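Local atomic coordinates of 2-dehydro-3-deoxyphosphogluconate aldolase (PDB entry 3NZR), a protein that belongs to the KDGP aldolase family and has a TIM-barrel type of fold, with a parallel beta-sheet surrounded by helices. Residues G126-S131 with A176-A181. Sequence-based numbering, arbitrary orientation.
Sequences GMVKIS and ACVAKA
Cys177 sets its sulfur against the backbone of Gly126, which just precedes strand 127-129. SG lies 3.7 Å from Gly126 CA and 3.8 Å from Gly126 N. SG is turned anti to the backbone N of Cys177 (chi1 177°), and this carries it from helix 172-184 to the glycine. The CA atoms of Gly126 and Cys177, 6.1 Å apart, are the nearest CA pair between the two segments. Gly126 has a positive phi (91°), a backbone conformation that glycine adopts readily. Cys177 also touches Val125.

The second touch is looser and lies deeper. Val128 CG1 meets Val178 CG2 at 4.3 Å, methyl to methyl. Both valines are buried. Val128 also packs on Ile119, Val144 and Ala149, which joins this point to strand 114-119, strand 143-145 and helix 146-155. Strand 127-129 pairs antiparallel with strand 143-145, apart from the parallel barrel strands. Helix 172-184 connects the neighbouring parallel strands 160-163 and 188-191, a beta-alpha-beta unit of the barrel. The contact thus joins the small two-stranded sheet that follows strand 114-119 to an outer barrel helix.

The close sulfur side is the more open one, because Gly126 and Cys177 are both partly exposed. The interface between the segments is small, 109 Å² over both sides. Sulfur against backbone and methyl against methyl imply a join held by van der Waals contact, without polar bonds between the two segments.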
ATOM      1  N   GLY A 126      10.911  14.717  12.560  1.00 36.11           N
ATOM      2  CA  GLY A 126      10.904  14.595  11.089  1.00 34.56           C
ATOM      3  C   GLY A 126      11.025  13.192  10.549  1.00 33.19           C
ATOM      4  O   GLY A 126      10.917  13.016   9.339  1.00 33.50           O
HETATM    5  N   MSE A 127      11.281  12.216  11.403  1.00 31.07           N
HETATM    6  CA  MSE A 127      11.323  10.856  10.967  1.00 30.73           C
HETATM    7  C   MSE A 127      10.194  10.052  11.598  1.00 27.91           C
HETATM    8  O   MSE A 127       9.886  10.215  12.809  1.00 27.05           O
HETATM    9  CB  MSE A 127      12.649  10.193  11.337  1.00 32.66           C
HETATM   10  CG  MSE A 127      13.883  10.902  10.797  1.00 39.42           C
HETATM   11 SE   MSE A 127      14.008  10.811   8.822  1.00 55.46          SE
HETATM   12  CE  MSE A 127      14.529   8.919   8.492  1.00 44.44           C
ATOM     13  N   VAL A 128       9.594   9.176  10.791  1.00 24.82           N
ATOM     14  CA  VAL A 128       8.443   8.399  11.262  1.00 22.46           C
ATOM     15  C   VAL A 128       8.559   6.935  10.906  1.00 22.03           C
ATOM     16  O   VAL A 128       9.163   6.583   9.877  1.00 21.89           O
ATOM     17  CB  VAL A 128       7.082   8.926  10.727  1.00 22.89           C
ATOM     18  CG1 VAL A 128       6.744  10.352  11.260  1.00 18.14           C
ATOM     19  CG2 VAL A 128       7.025   8.828   9.209  1.00 17.35           C
ATOM     20  N   LYS A 129       7.978   6.089  11.756  1.00 20.52           N
ATOM     21  CA  LYS A 129       8.001   4.629  11.575  1.00 20.53           C
ATOM     22  C   LYS A 129       6.747   4.207  10.763  1.00 19.93           C
ATOM     23  O   LYS A 129       5.627   4.543  11.156  1.00 19.04           O
ATOM     24  CB  LYS A 129       8.089   3.853  12.874  1.00 19.26           C
ATOM     25  CG  LYS A 129       7.880   2.350  12.766  1.00 24.55           C
ATOM     26  CD  LYS A 129       7.827   1.619  14.100  1.00 30.12           C
ATOM     27  CE  LYS A 129       7.312   0.113  13.946  1.00 32.05           C
ATOM     28  NZ  LYS A 129       7.486  -0.608  15.234  1.00 32.89           N
ATOM     29  N   ILE A 130       6.945   3.485   9.672  1.00 17.81           N
ATOM     30  CA  ILE A 130       5.798   3.120   8.803  1.00 17.44           C
ATOM     31  C   ILE A 130       5.598   1.599   8.680  1.00 18.32           C
ATOM     32  O   ILE A 130       4.665   1.114   7.917  1.00 17.14           O
ATOM     33  CB  ILE A 130       5.930   3.709   7.384  1.00 17.94           C
ATOM     34  CG1 ILE A 130       7.234   3.261   6.730  1.00 17.19           C
ATOM     35  CG2 ILE A 130       5.899   5.276   7.427  1.00 16.14           C
ATOM     36  CD1 ILE A 130       7.333   3.588   5.260  1.00 20.35           C
ATOM     37  N   SER A 131       6.461   0.812   9.320  1.00 18.56           N
ATOM     38  CA  SER A 131       6.347  -0.646   9.241  1.00 20.16           C
ATOM     39  C   SER A 131       5.345  -1.123  10.326  1.00 20.84           C
ATOM     40  O   SER A 131       5.737  -1.850  11.290  1.00 20.79           O
ATOM     41  CB  SER A 131       7.712  -1.307   9.460  1.00 23.09           C
ATOM     42  OG  SER A 131       8.460  -0.626  10.469  1.00 22.12           O
ATOM     43  N   ALA A 176       4.532  18.427  16.454  1.00 27.40           N
ATOM     44  CA  ALA A 176       4.526  19.713  15.789  1.00 27.13           C
ATOM     45  C   ALA A 176       5.104  19.620  14.365  1.00 26.88           C
ATOM     46  O   ALA A 176       4.592  20.267  13.468  1.00 26.63           O
ATOM     47  CB  ALA A 176       5.285  20.772  16.605  1.00 28.73           C
ATOM     48  N   CYS A 177       6.147  18.820  14.152  1.00 27.26           N
ATOM     49  CA  CYS A 177       6.729  18.667  12.826  1.00 27.88           C
ATOM     50  C   CYS A 177       5.807  17.829  11.906  1.00 25.65           C
ATOM     51  O   CYS A 177       5.721  18.105  10.719  1.00 26.61           O
ATOM     52  CB  CYS A 177       8.063  17.984  12.930  1.00 30.34           C
ATOM     53  SG  CYS A 177       8.849  17.643  11.356  1.00 36.56           S
ATOM     54  N   VAL A 178       5.073  16.872  12.446  1.00 21.91           N
ATOM     55  CA  VAL A 178       4.105  16.138  11.608  1.00 20.87           C
ATOM     56  C   VAL A 178       2.961  17.008  11.142  1.00 20.72           C
ATOM     57  O   VAL A 178       2.533  16.937   9.970  1.00 20.61           O
ATOM     58  CB  VAL A 178       3.612  14.887  12.318  1.00 19.45           C
ATOM     59  CG1 VAL A 178       2.484  14.240  11.489  1.00 18.62           C
ATOM     60  CG2 VAL A 178       4.761  13.962  12.578  1.00 20.69           C
ATOM     61  N   ALA A 179       2.466  17.876  12.048  1.00 22.97           N
ATOM     62  CA  ALA A 179       1.395  18.817  11.747  1.00 23.26           C
ATOM     63  C   ALA A 179       1.886  19.763  10.666  1.00 26.64           C
ATOM     64  O   ALA A 179       1.152  20.006   9.722  1.00 26.45           O
ATOM     65  CB  ALA A 179       0.985  19.648  12.993  1.00 22.78           C
ATOM     66  N   LYS A 180       3.103  20.313  10.800  1.00 28.44           N
ATOM     67  CA  LYS A 180       3.651  21.189   9.748  1.00 30.12           C
ATOM     68  C   LYS A 180       3.693  20.519   8.388  1.00 28.71           C
ATOM     69  O   LYS A 180       3.266  21.080   7.361  1.00 29.36           O
ATOM     70  CB  LYS A 180       5.055  21.619  10.104  1.00 34.06           C
ATOM     71  CG  LYS A 180       5.680  22.620   9.086  1.00 40.99           C
ATOM     72  CD  LYS A 180       7.070  23.144   9.555  1.00 49.74           C
ATOM     73  CE  LYS A 180       7.365  24.555   8.945  1.00 53.57           C
ATOM     74  NZ  LYS A 180       8.557  25.222   9.581  1.00 58.07           N
ATOM     75  N   ALA A 181       4.140  19.276   8.375  1.00 26.22           N
ATOM     76  CA  ALA A 181       4.245  18.516   7.122  1.00 25.45           C
ATOM     77  C   ALA A 181       2.841  18.274   6.545  1.00 23.69           C
ATOM     78  O   ALA A 181       2.632  18.439   5.333  1.00 23.40           O
ATOM     79  CB  ALA A 181       5.011  17.177   7.334  1.00 24.30           C
TER